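Local coordinates for DNA mismatch repair protein MutL (Aquifex aeolicus, PDB 6LZI), which binds and probably hydrolyses ATP through its N-terminal Bergerat-fold ATPase domain as part of DNA mismatch repair, at residues Ser94-Ser99 with Ile116-Gly121. Sequence-based numbering, arbitrary orientation.
Sequences SISSVS and IEVEAG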
loop_
_atom_site.group_PDB
_atom_site.type_symbol
_atom_site.label_atom_id
_atom_site.label_comp_id
_atom_site.label_asym_id
_atom_site.label_seq_id
_atom_site.Cartn_x
_atom_site.Cartn_y
_atom_site.Cartn_z
ATOM N N SER A 94 16.034 -0.634 -8.760
ATOM C CA SER A 94 15.903 -2.064 -8.697
ATOM C C SER A 94 14.637 -2.497 -9.445
ATOM O O SER A 94 14.657 -3.518 -10.150
ATOM C CB SER A 94 15.992 -2.483 -7.210
ATOM O OG SER A 94 14.740 -2.881 -6.736
ATOM N N ILE A 95 13.564 -1.678 -9.436
ATOM C CA ILE A 95 12.349 -2.021 -10.208
ATOM C C ILE A 95 12.588 -1.851 -11.702
ATOM O O ILE A 95 12.181 -2.693 -12.506
ATOM C CB ILE A 95 11.155 -1.154 -9.756
ATOM C CG1 ILE A 95 10.752 -1.504 -8.308
ATOM C CG2 ILE A 95 9.897 -1.303 -10.706
ATOM C CD1 ILE A 95 9.750 -0.524 -7.704
ATOM N N SER A 96 13.256 -0.790 -12.095
ATOM C CA SER A 96 13.419 -0.549 -13.540
ATOM C C SER A 96 14.389 -1.524 -14.177
ATOM O O SER A 96 14.345 -1.751 -15.396
ATOM C CB SER A 96 13.911 0.867 -13.743
ATOM O OG SER A 96 15.269 1.003 -13.260
ATOM N N SER A 97 15.234 -2.145 -13.370
ATOM C CA SER A 97 16.208 -3.027 -13.987
ATOM C C SER A 97 15.658 -4.425 -14.269
ATOM O O SER A 97 16.392 -5.302 -14.781
ATOM C CB SER A 97 17.440 -3.056 -13.090
ATOM O OG SER A 97 17.185 -3.659 -11.862
ATOM N N VAL A 98 14.381 -4.646 -14.007
ATOM C CA VAL A 98 13.782 -5.971 -13.980
ATOM C C VAL A 98 12.417 -5.836 -14.656
ATOM O O VAL A 98 11.527 -6.650 -14.481
ATOM C CB VAL A 98 13.838 -6.428 -12.501
ATOM C CG1 VAL A 98 12.632 -6.153 -11.607
ATOM C CG2 VAL A 98 14.757 -7.552 -12.230
ATOM N N SER A 99 12.237 -4.750 -15.413
ATOM C CA SER A 99 10.983 -4.469 -16.061
ATOM C C SER A 99 11.216 -3.529 -17.227
ATOM O O SER A 99 12.309 -2.978 -17.422
ATOM C CB SER A 99 9.933 -3.802 -15.134
ATOM O OG SER A 99 10.359 -2.529 -14.687
ATOM N N ILE A 116 10.357 9.336 -18.242
ATOM C CA ILE A 116 11.583 8.598 -18.539
ATOM C C ILE A 116 11.202 7.151 -18.772
ATOM O O ILE A 116 10.282 6.613 -18.142
ATOM C CB ILE A 116 12.614 8.726 -17.399
ATOM C CG1 ILE A 116 13.910 8.007 -17.757
ATOM C CG2 ILE A 116 12.082 8.171 -16.079
ATOM C CD1 ILE A 116 15.156 8.623 -17.132
ATOM N N GLU A 117 11.846 6.531 -19.736
ATOM C CA GLU A 117 11.529 5.166 -20.089
ATOM C C GLU A 117 12.798 4.318 -19.983
ATOM O O GLU A 117 13.891 4.752 -20.365
ATOM C CB GLU A 117 10.914 5.059 -21.502
ATOM C CG GLU A 117 10.592 3.618 -21.858
ATOM C CD GLU A 117 9.859 3.474 -23.196
ATOM O OE1 GLU A 117 9.922 4.416 -23.990
ATOM O OE2 GLU A 117 9.223 2.429 -23.443
ATOM N N VAL A 118 12.663 3.151 -19.368
ATOM C CA VAL A 118 13.834 2.329 -19.062
ATOM C C VAL A 118 13.451 0.898 -19.377
ATOM O O VAL A 118 12.321 0.481 -19.116
ATOM C CB VAL A 118 14.280 2.470 -17.588
ATOM C CG1 VAL A 118 15.319 1.433 -17.217
ATOM C CG2 VAL A 118 14.794 3.888 -17.312
ATOM N N GLU A 119 14.398 0.125 -19.888
ATOM C CA GLU A 119 14.190 -1.298 -20.035
ATOM C C GLU A 119 15.348 -2.014 -19.367
ATOM O O GLU A 119 16.503 -1.848 -19.782
ATOM C CB GLU A 119 14.113 -1.686 -21.501
ATOM C CG GLU A 119 13.683 -3.098 -21.717
ATOM C CD GLU A 119 14.016 -3.565 -23.113
ATOM O OE1 GLU A 119 15.048 -4.261 -23.277
ATOM O OE2 GLU A 119 13.250 -3.207 -24.037
ATOM N N ALA A 120 15.035 -2.833 -18.362
ATOM C CA ALA A 120 16.052 -3.619 -17.687
ATOM C C ALA A 120 17.292 -2.790 -17.359
ATOM O O ALA A 120 18.439 -3.209 -17.571
ATOM C CB ALA A 120 16.390 -4.835 -18.531
ATOM N N GLY A 121 17.061 -1.586 -16.852
ATOM C CA GLY A 121 18.101 -0.712 -16.380
ATOM C C GLY A 121 18.662 0.217 -17.438
ATOM O O GLY A 121 19.304 1.211 -17.091
HETATM O O HOH W 1 18.938 -5.549 -15.476
#
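Ala120 N donates a nearly straight hydrogen bond of 2.9 Å to Ser99 O, joining 94-99 to 116-121. A second bond, from Gly121 N to Ser96 O at 3.1 Å, is weak, bent to 134° at the hydrogen. Beside these bonds, Ala120 CA directs a C-H at Ser97 O over 3.4 Å, and a water donates to both Ser97 O and Ala120 O. Backbone atoms therefore do most of the joining, and the two backbones come close, with Ser97 CA only 3.3 Å from Gly121 N. Gly121 has a positive phi (90°) and brings no side chain to this close approach.

Apolar contact is slight: Val118 CG1, anti to its backbone N (chi1 169°), meets Ser96 CB at 3.8 Å and lies about as far from Ser96 O. The serine hydroxyls of 94-99 bond within the helix and the turn that follows it. Ser96 OG turns back to the carbonyls of Leu92 and Tyr93, Ser97 OG reaches Ser94 O, and Ser99 OG binds Ile95 O at 2.8 Å from above the carbonyl plane, tying the turn after the helix to its last residues.

The contact thus joins the C-terminal end of helix 91-96, whose first residues line the ADP pocket, to the two-residue type I' turn, Ala120-Gly121, of the hairpin formed by strands 113-119 and 122-129. Ile95 packs against helix 16-29, while Phe101 of strand 100-106 touches Ser96 and pairs through its backbone with Val118, so helix end and hairpin meet near one edge of the large mixed sheet, where 122-129 is outermost and 113-119 lies next to it.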